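Local coordinates for protein capsid (Human calicivirus NLV/Boxer/2001/US, PDB 4RDL) that forms the dimeric protruding domain of the norovirus capsid and binds histo-blood group antigens such as Lewis y, probably serving attachment to host cells, at residues A[145-149]-A[150-154]; A[188-191]-A[192-196]; A[195-198]-A[199-203]; A[62-66]-A[67-71]. All blocks are in the same frame, centred on the assembly; numbering follows the deposited sequence.

Interaction 1: A[145-149]-A[150-154]; sequences FAPHL and GTVKL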
loop_
_atom_site.group_PDB
_atom_site.type_symbol
_atom_site.label_atom_id
_atom_site.label_comp_id
_atom_site.label_asym_id
_atom_site.label_seq_id
_atom_site.Cartn_x
_atom_site.Cartn_y
_atom_site.Cartn_z
ATOM N N PHE A 145 1.577 26.021 6.420
ATOM C CA PHE A 145 1.519 24.569 6.560
ATOM C C PHE A 145 0.891 24.292 7.923
ATOM O O PHE A 145 1.557 24.387 8.953
ATOM C CB PHE A 145 2.922 23.952 6.443
ATOM C CG PHE A 145 2.959 22.459 6.656
ATOM C CD1 PHE A 145 2.461 21.591 5.693
ATOM C CD2 PHE A 145 3.496 21.925 7.818
ATOM C CE1 PHE A 145 2.496 20.213 5.886
ATOM C CE2 PHE A 145 3.537 20.549 8.018
ATOM C CZ PHE A 145 3.033 19.690 7.052
ATOM N N ALA A 146 -0.405 23.980 7.928
ATOM C CA ALA A 146 -1.150 23.871 9.176
ATOM C C ALA A 146 -2.102 22.665 9.176
ATOM O O ALA A 146 -3.295 22.805 9.465
ATOM C CB ALA A 146 -1.925 25.177 9.442
ATOM N N PRO A 147 -1.579 21.469 8.864
ATOM C CA PRO A 147 -2.491 20.329 8.702
ATOM C C PRO A 147 -3.280 20.003 9.975
ATOM O O PRO A 147 -4.418 19.549 9.888
ATOM C CB PRO A 147 -1.554 19.176 8.313
ATOM C CG PRO A 147 -0.190 19.591 8.842
ATOM C CD PRO A 147 -0.173 21.095 8.626
ATOM N N HIS A 148 -2.688 20.246 11.140
ATOM C CA HIS A 148 -3.368 20.004 12.409
ATOM C C HIS A 148 -4.586 20.918 12.545
ATOM O O HIS A 148 -5.551 20.579 13.238
ATOM C CB HIS A 148 -2.400 20.239 13.570
ATOM C CG HIS A 148 -2.938 19.846 14.911
ATOM N ND1 HIS A 148 -3.401 18.576 15.186
ATOM C CD2 HIS A 148 -3.050 20.544 16.065
ATOM C CE1 HIS A 148 -3.788 18.514 16.447
ATOM N NE2 HIS A 148 -3.586 19.694 17.003
ATOM N N LEU A 149 -4.524 22.079 11.895
ATOM C CA LEU A 149 -5.627 23.042 11.885
ATOM C C LEU A 149 -6.586 22.763 10.733
ATOM O O LEU A 149 -7.627 23.406 10.612
ATOM C CB LEU A 149 -5.099 24.475 11.762
ATOM C CG LEU A 149 -4.408 25.092 12.975
ATOM C CD1 LEU A 149 -3.185 24.289 13.379
ATOM C CD2 LEU A 149 -4.027 26.534 12.681
ATOM N N GLY A 150 -6.211 21.827 9.865
ATOM C CA GLY A 150 -7.062 21.416 8.765
ATOM C C GLY A 150 -6.710 21.945 7.382
ATOM O O GLY A 150 -7.428 21.646 6.418
ATOM N N THR A 151 -5.629 22.718 7.265
ATOM C CA THR A 151 -5.286 23.330 5.979
ATOM C C THR A 151 -3.793 23.310 5.656
ATOM O O THR A 151 -2.951 23.451 6.548
ATOM C CB THR A 151 -5.784 24.797 5.871
ATOM O OG1 THR A 151 -5.093 25.620 6.818
ATOM C CG2 THR A 151 -7.286 24.885 6.124
ATOM N N VAL A 152 -3.476 23.147 4.374
ATOM C CA VAL A 152 -2.114 23.364 3.885
ATOM C C VAL A 152 -2.149 24.210 2.619
ATOM O O VAL A 152 -3.090 24.122 1.819
ATOM C CB VAL A 152 -1.355 22.036 3.609
ATOM C CG1 VAL A 152 -1.173 21.252 4.898
ATOM C CG2 VAL A 152 -2.076 21.207 2.544
ATOM N N LYS A 153 -1.125 25.033 2.445
ATOM C CA LYS A 153 -0.996 25.837 1.239
ATOM C C LYS A 153 -0.445 24.988 0.094
ATOM O O LYS A 153 0.457 24.159 0.292
ATOM C CB LYS A 153 -0.080 27.050 1.480
ATOM C CG LYS A 153 0.238 27.827 0.211
ATOM C CD LYS A 153 1.130 29.030 0.483
ATOM C CE LYS A 153 1.435 29.777 -0.804
ATOM N NZ LYS A 153 2.345 30.938 -0.577
ATOM N N LEU A 154 -0.995 25.204 -1.099
ATOM C CA LEU A 154 -0.473 24.629 -2.334
ATOM C C LEU A 154 0.289 25.700 -3.103
ATOM O O LEU A 154 -0.188 26.826 -3.230
ATOM C CB LEU A 154 -1.624 24.122 -3.203
ATOM C CG LEU A 154 -2.075 22.673 -2.959
ATOM C CD1 LEU A 154 -2.188 22.318 -1.473
ATOM C CD2 LEU A 154 -3.381 22.405 -3.706
#
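Ala-146 and Thr-151 face each other as the antiparallel hydrogen-bonded pair that closes a tight beta hairpin at the edge of a seven-stranded sheet. Thr-151 N bonds to Ala-146 O at 3.2 Å; the return bond from Ala-146 N to Thr-151 O is less certain, because that oxygen is modelled too close to a neighbouring atom. Between the strands, residues 147-149 make a single 3-10 turn, in which Gly-150 N bonds to Pro-147 O at 2.9 Å. Gly-150 and Thr-151 both lie opposite Ala-146, a G1 beta bulge, and the positive phi of Gly-150 (103°) suits a residue without a side chain. Two backbone N-H groups grip Ala-146 O from opposite faces of its carbonyl plane: Thr-151 N from one and Leu-149 N, at 2.8 Å, from the other.

On the buried side, Phe-145 and Val-152 lie alongside each other and point the same way. Strand 83-89 pairs with 151-154 on its other side from 145-146, while Ile-138 of strand 133-139 packs on Val-152. A chi1 of 177°, which puts CG opposite the backbone N, presents the Phe-145 ring obliquely to the valine, CD1 lying 3.7 Å from Val-152 CG1. Pro-147 crosses Val-152 at about a right angle, its CD 3.9 Å from the same CG1. That CD also sits over the centre of the Phe-145 ring, 3.6 Å above its plane.

Interaction 2: A[188-191]-A[192-196]; sequences VPNY and GSNLT
Asn-190 and Ser-193 are joined twice across a type I beta turn, once through the backbone and once through a side chain. Ser-193 N donates to Asn-190 O at 3.1 Å, an almost straight bond (159° at the hydrogen) that arrives from above the carbonyl plane. The side-chain amide of Asn-190 adds a weak, bent bond from ND2 to Ser-193 O, 3.0 Å long. It reaches that oxygen because its CG stands anti to the backbone N (chi1 -168°), which swings the amide alongside the turn.

A water fills the next layer. It gives one hydrogen to Asn-190 OD1, at an unusually short 2.5 Å, and the other to Thr-196 O, and it accepts a weak bond from Gly-192 N. Thr-196 O comes within 3.3 Å of Gly-192 CA, a close approach that the missing side chain permits. The chain past the turn is drawn back by Leu-195 N, which bonds to Gly-192 O at 3.1 Å.

Further out, Asn-190 is also the centre of an inverse gamma turn, closed by a weak bond from Tyr-191 N to Pro-189 O. Pro-189 CB lies against one face of the Tyr-191 ring, 3.7 Å above the plane and offset toward the rim. Ser-193 OG is hydrogen-bonded to Ala-143 O and the serine side chain packs on Ala-146, holding the turn, part of the loop between strands 167-177 and 213-220, beside strand 145-146. Both ends of the Asn-190 amide are engaged, ND2 weakly by protein and OD1 by water, consistent with its modelled orientation; much of the hold probably lies in the backbone.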
loop_
_atom_site.group_PDB
_atom_site.type_symbol
_atom_site.label_atom_id
_atom_site.label_comp_id
_atom_site.label_asym_id
_atom_site.label_seq_id
_atom_site.Cartn_x
_atom_site.Cartn_y
_atom_site.Cartn_z
ATOM N N VAL A 188 10.686 16.595 12.048
ATOM C CA VAL A 188 9.274 16.413 12.356
ATOM C C VAL A 188 8.499 17.596 11.790
ATOM O O VAL A 188 8.820 18.746 12.086
ATOM C CB VAL A 188 9.034 16.326 13.877
ATOM C CG1 VAL A 188 7.563 16.075 14.160
ATOM C CG2 VAL A 188 9.878 15.225 14.492
ATOM N N PRO A 189 7.480 17.322 10.958
ATOM C CA PRO A 189 6.698 18.442 10.412
ATOM C C PRO A 189 6.088 19.283 11.532
ATOM O O PRO A 189 5.671 18.736 12.554
ATOM C CB PRO A 189 5.592 17.741 9.606
ATOM C CG PRO A 189 6.171 16.383 9.278
ATOM C CD PRO A 189 6.991 16.016 10.488
ATOM N N ASN A 190 6.024 20.598 11.331
ATOM C CA ASN A 190 5.379 21.493 12.287
ATOM C C ASN A 190 3.868 21.525 12.046
ATOM O O ASN A 190 3.321 22.502 11.528
ATOM C CB ASN A 190 5.982 22.892 12.181
ATOM C CG ASN A 190 5.576 23.785 13.322
ATOM O OD1 ASN A 190 5.382 23.323 14.443
ATOM N ND2 ASN A 190 5.441 25.077 13.046
ATOM N N TYR A 191 3.195 20.442 12.428
ATOM C CA TYR A 191 1.795 20.229 12.063
ATOM C C TYR A 191 0.831 21.316 12.529
ATOM O O TYR A 191 -0.157 21.602 11.853
ATOM C CB TYR A 191 1.302 18.899 12.624
ATOM C CG TYR A 191 2.019 17.667 12.124
ATOM C CD1 TYR A 191 1.656 17.061 10.922
ATOM C CD2 TYR A 191 3.017 17.076 12.884
ATOM C CE1 TYR A 191 2.297 15.917 10.477
ATOM C CE2 TYR A 191 3.661 15.938 12.449
ATOM C CZ TYR A 191 3.298 15.360 11.253
ATOM O OH TYR A 191 3.944 14.223 10.849
ATOM N N GLY A 192 1.100 21.885 13.705
ATOM C CA GLY A 192 0.227 22.883 14.299
ATOM C C GLY A 192 0.610 24.316 13.987
ATOM O O GLY A 192 0.125 25.250 14.633
ATOM N N SER A 193 1.473 24.503 12.992
ATOM C CA SER A 193 1.855 25.848 12.566
ATOM C C SER A 193 2.373 26.649 13.771
ATOM O O SER A 193 3.096 26.105 14.610
ATOM C CB SER A 193 0.668 26.536 11.879
ATOM O OG SER A 193 0.995 27.833 11.412
ATOM N N ASN A 194 2.009 27.927 13.872
ATOM C CA ASN A 194 2.419 28.727 15.033
ATOM C C ASN A 194 1.363 28.768 16.136
ATOM O O ASN A 194 1.521 29.485 17.131
ATOM C CB ASN A 194 2.793 30.157 14.626
ATOM C CG ASN A 194 3.984 30.206 13.682
ATOM O OD1 ASN A 194 4.814 29.297 13.658
ATOM N ND2 ASN A 194 4.072 31.273 12.895
ATOM N N LEU A 195 0.297 27.990 15.970
ATOM C CA LEU A 195 -0.834 28.041 16.899
ATOM C C LEU A 195 -0.639 27.149 18.116
ATOM O O LEU A 195 -0.847 27.574 19.254
ATOM C CB LEU A 195 -2.141 27.672 16.191
ATOM C CG LEU A 195 -3.383 27.626 17.088
ATOM C CD1 LEU A 195 -3.669 28.999 17.712
ATOM C CD2 LEU A 195 -4.594 27.128 16.308
ATOM N N THR A 196 -0.245 25.906 17.875
ATOM C CA THR A 196 -0.132 24.946 18.961
ATOM C C THR A 196 0.790 23.801 18.582
ATOM O O THR A 196 1.007 23.527 17.400
ATOM C CB THR A 196 -1.511 24.374 19.317
ATOM O OG1 THR A 196 -1.401 23.530 20.468
ATOM C CG2 THR A 196 -2.072 23.572 18.149
HETATM O O HOH W 1 3.343 22.729 15.694
#

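Interaction 3: A[195-198]-A[199-203]; sequences LTQA and SQLAP
Ala-198 and Leu-201 meet where the chain bends through Ser-199 and Gln-200. The isobutyl group of the leucine leans back over the preceding backbone: Leu-201 CG lies 3.6 Å from Ala-198 O, and its CD1 is nearly as near. The methyl of Ala-198 adds a looser apolar touch, CB standing 4.3 Å from Leu-201 CG. The leucine reaches this position with CG anti to its own carbonyl carbon (chi1 -76°), which keeps the branch beside the backbone N and turned to the earlier residues.

No direct hydrogen bond closes the bend. Ala-198 O and Leu-201 N stand 4.2 Å apart, and a water spans the gap, donating to Ala-198 O at 2.8 Å and accepting from Leu-201 N at 3.0 Å. Both polar groups therefore find a partner. Gln-200, at the outer part of the bend, takes a left-handed backbone conformation (phi 62°).

The bend belongs to the long irregular connection from strand 167-177, in one antiparallel sheet of the protruding domain, to strand 213-220 in the other. This course is consistent with the chain's return from the P2 to the P1 subdomain. Ser-199 CB is directed away from residues 195-198, and its OG makes a weak hydrogen bond to Phe-99 O. Beyond the bend, Ala-202 N bonds to Gln-49 OE1, and Leu-201 itself also packs on Gln-49.

At the exposed margin, the extended side chain of Gln-197 crosses that of Leu-201 obliquely, and its aliphatic part does the touching, with Gln-197 CG 4.0 Å from Leu-201 CD1.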
loop_
_atom_site.group_PDB
_atom_site.type_symbol
_atom_site.label_atom_id
_atom_site.label_comp_id
_atom_site.label_asym_id
_atom_site.label_seq_id
_atom_site.Cartn_x
_atom_site.Cartn_y
_atom_site.Cartn_z
ATOM N N LEU A 195 0.297 27.990 15.970
ATOM C CA LEU A 195 -0.834 28.041 16.899
ATOM C C LEU A 195 -0.639 27.149 18.116
ATOM O O LEU A 195 -0.847 27.574 19.254
ATOM C CB LEU A 195 -2.141 27.672 16.191
ATOM C CG LEU A 195 -3.383 27.626 17.088
ATOM C CD1 LEU A 195 -3.669 28.999 17.712
ATOM C CD2 LEU A 195 -4.594 27.128 16.308
ATOM N N THR A 196 -0.245 25.906 17.875
ATOM C CA THR A 196 -0.132 24.946 18.961
ATOM C C THR A 196 0.790 23.801 18.582
ATOM O O THR A 196 1.007 23.527 17.400
ATOM C CB THR A 196 -1.511 24.374 19.317
ATOM O OG1 THR A 196 -1.401 23.530 20.468
ATOM C CG2 THR A 196 -2.072 23.572 18.149
ATOM N N GLN A 197 1.353 23.132 19.579
ATOM C CA GLN A 197 2.020 21.872 19.308
ATOM C C GLN A 197 0.930 20.849 19.045
ATOM O O GLN A 197 -0.009 20.713 19.832
ATOM C CB GLN A 197 2.886 21.425 20.482
ATOM C CG GLN A 197 3.661 20.149 20.194
ATOM C CD GLN A 197 4.467 19.669 21.383
ATOM O OE1 GLN A 197 5.654 19.367 21.262
ATOM N NE2 GLN A 197 3.822 19.590 22.541
ATOM N N ALA A 198 1.043 20.139 17.929
ATOM C CA ALA A 198 0.017 19.183 17.554
ATOM C C ALA A 198 -0.176 18.179 18.676
ATOM O O ALA A 198 0.784 17.725 19.297
ATOM C CB ALA A 198 0.385 18.478 16.261
ATOM N N SER A 199 -1.429 17.844 18.954
ATOM C CA SER A 199 -1.706 16.852 19.978
ATOM C C SER A 199 -1.482 15.439 19.439
ATOM O O SER A 199 -1.491 15.209 18.226
ATOM C CB SER A 199 -3.123 17.016 20.533
ATOM O OG SER A 199 -4.066 17.198 19.494
ATOM N N GLN A 200 -1.246 14.506 20.351
ATOM C CA GLN A 200 -1.115 13.098 19.998
ATOM C C GLN A 200 0.057 12.787 19.068
ATOM O O GLN A 200 0.002 11.840 18.284
ATOM C CB GLN A 200 -2.428 12.582 19.401
ATOM C CG GLN A 200 -3.592 12.658 20.375
ATOM C CD GLN A 200 -3.315 11.905 21.663
ATOM O OE1 GLN A 200 -2.850 10.764 21.642
ATOM N NE2 GLN A 200 -3.590 12.544 22.794
ATOM N N LEU A 201 1.123 13.575 19.162
ATOM C CA LEU A 201 2.351 13.227 18.465
ATOM C C LEU A 201 2.913 11.940 19.054
ATOM O O LEU A 201 2.963 11.767 20.274
ATOM C CB LEU A 201 3.396 14.332 18.599
ATOM C CG LEU A 201 3.258 15.601 17.765
ATOM C CD1 LEU A 201 4.215 16.663 18.288
ATOM C CD2 LEU A 201 3.523 15.306 16.293
ATOM N N ALA A 202 3.333 11.031 18.186
ATOM C CA ALA A 202 4.085 9.879 18.637
ATOM C C ALA A 202 5.399 10.415 19.208
ATOM O O ALA A 202 5.974 11.350 18.660
ATOM C CB ALA A 202 4.329 8.934 17.483
ATOM N N PRO A 203 5.869 9.842 20.325
ATOM C CA PRO A 203 7.037 10.406 21.011
ATOM C C PRO A 203 8.370 10.147 20.309
ATOM O O PRO A 203 8.470 9.253 19.466
ATOM C CB PRO A 203 7.018 9.687 22.365
ATOM C CG PRO A 203 6.372 8.378 22.078
ATOM C CD PRO A 203 5.322 8.670 21.028
HETATM O O HOH W 2 1.682 15.804 21.155
#

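Interaction 4: A[62-66]-A[67-71]; sequences TTTVS and AACIA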
loop_
_atom_site.group_PDB
_atom_site.type_symbol
_atom_site.label_atom_id
_atom_site.label_comp_id
_atom_site.label_asym_id
_atom_site.label_seq_id
_atom_site.Cartn_x
_atom_site.Cartn_y
_atom_site.Cartn_z
ATOM N N THR A 62 0.191 9.705 13.180
ATOM C CA THR A 62 -0.715 9.667 12.037
ATOM C C THR A 62 -0.803 8.261 11.444
ATOM O O THR A 62 -1.252 8.063 10.313
ATOM C CB THR A 62 -0.273 10.667 10.955
ATOM O OG1 THR A 62 1.091 10.403 10.593
ATOM C CG2 THR A 62 -0.378 12.089 11.487
ATOM N N THR A 63 -0.384 7.270 12.217
ATOM C CA THR A 63 -0.307 5.912 11.700
ATOM C C THR A 63 -1.664 5.238 11.585
ATOM O O THR A 63 -2.499 5.320 12.489
ATOM C CB THR A 63 0.635 5.044 12.561
ATOM O OG1 THR A 63 1.911 5.686 12.622
ATOM C CG2 THR A 63 0.802 3.650 11.960
ATOM N N THR A 64 -1.879 4.562 10.463
ATOM C CA THR A 64 -3.066 3.743 10.323
ATOM C C THR A 64 -2.696 2.341 9.835
ATOM O O THR A 64 -1.523 1.968 9.840
ATOM C CB THR A 64 -4.157 4.449 9.476
ATOM O OG1 THR A 64 -5.410 3.757 9.612
ATOM C CG2 THR A 64 -3.751 4.552 8.004
ATOM N N VAL A 65 -3.693 1.561 9.440
ATOM C CA VAL A 65 -3.516 0.133 9.233
ATOM C C VAL A 65 -2.955 -0.235 7.858
ATOM O O VAL A 65 -2.013 -1.036 7.759
ATOM C CB VAL A 65 -4.854 -0.607 9.475
ATOM C CG1 VAL A 65 -4.746 -2.076 9.114
ATOM C CG2 VAL A 65 -5.308 -0.435 10.921
ATOM N N SER A 66 -3.532 0.326 6.798
ATOM C CA SER A 66 -3.194 -0.105 5.443
ATOM C C SER A 66 -2.051 0.674 4.798
ATOM O O SER A 66 -1.991 1.910 4.885
ATOM C CB SER A 66 -4.430 -0.030 4.536
ATOM O OG SER A 66 -4.114 -0.457 3.215
ATOM N N ALA A 67 -1.165 -0.048 4.114
ATOM C CA ALA A 67 -0.106 0.597 3.342
ATOM C C ALA A 67 -0.679 1.475 2.231
ATOM O O ALA A 67 0.005 2.358 1.729
ATOM C CB ALA A 67 0.849 -0.438 2.764
ATOM N N ALA A 68 -1.933 1.229 1.849
ATOM C CA ALA A 68 -2.598 2.066 0.846
ATOM C C ALA A 68 -2.798 3.512 1.308
ATOM O O ALA A 68 -3.092 4.387 0.496
ATOM C CB ALA A 68 -3.950 1.459 0.434
ATOM N N CYS A 69 -2.617 3.775 2.599
ATOM C CA CYS A 69 -2.808 5.124 3.118
ATOM C C CYS A 69 -1.520 5.931 3.265
ATOM O O CYS A 69 -1.562 7.126 3.540
ATOM C CB CYS A 69 -3.510 5.062 4.477
ATOM S SG CYS A 69 -5.150 4.316 4.390
ATOM N N ILE A 70 -0.372 5.278 3.120
ATOM C CA ILE A 70 0.884 5.918 3.474
ATOM C C ILE A 70 1.247 7.086 2.558
ATOM O O ILE A 70 1.273 6.941 1.330
ATOM C CB ILE A 70 2.038 4.896 3.479
ATOM C CG1 ILE A 70 1.774 3.787 4.504
ATOM C CG2 ILE A 70 3.372 5.592 3.763
ATOM C CD1 ILE A 70 2.712 2.603 4.336
ATOM N N ALA A 71 1.515 8.237 3.179
ATOM C CA ALA A 71 2.000 9.429 2.484
ATOM C C ALA A 71 0.993 9.971 1.479
ATOM O O ALA A 71 1.358 10.484 0.427
ATOM C CB ALA A 71 3.360 9.164 1.826
#
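Ser-66 engages two backbone donors of the segment that follows it, one through each of its oxygens. Its carbonyl accepts from Cys-69 N, with Ser-66 O 3.0 Å from that nitrogen and the N-H pointing almost straight at it (164°), though from above the carbonyl plane. Its hydroxyl accepts from Ala-68 N, Ser-66 OG lying 3.1 Å away. The chi1 of -180° swings the hydroxyl forward beside the carbonyl carbon, over the start of the turn. The same OG is hydrogen-bonded to Glu-236 OE2 of the second subunit, so this buried hydroxyl links the local turn to the dimer interface. One step on, Ile-70 N bonds to Ala-67 O at 3.3 Å.

Thr-64 O and Val-65 O are both satisfied by Gln-235 NE2, at the start of helix 235-244. The methyl of Thr-64 faces inward instead: CG2 rests 3.6 Å from Cys-69 CB, with Cys-69 SG slightly farther off at 3.9 Å. Leu-32 of the second subunit packs on this cysteine. The OG-to-Ala-68 bond makes an ST turn, here leading into a single turn of 3-10 helix, 67-69, just before strand 72-80.

From the N terminus, the contacts occur in the order 4, 1, 2, 3; none nests within or crosses another. Interaction 4 closes a local turn before strand 72-80 at the dimer interface and touches none of the others, its closest approach being about 5 Å between nearest atoms, to interaction 2. Interaction 1 closes the hairpin of strands 145-146 and 151-154. Interactions 2 and 3 follow in the loop after strand 167-177 and overlap at Leu-195 and Thr-196. This loop folds back on the hairpin: His-148 N probably bonds to Tyr-191 O (3.0 Å), and the His-148 ring packs against Ala-198 and Ser-199. Tyr-191 also touches Ala-198 and Leu-201, joining the last two bends.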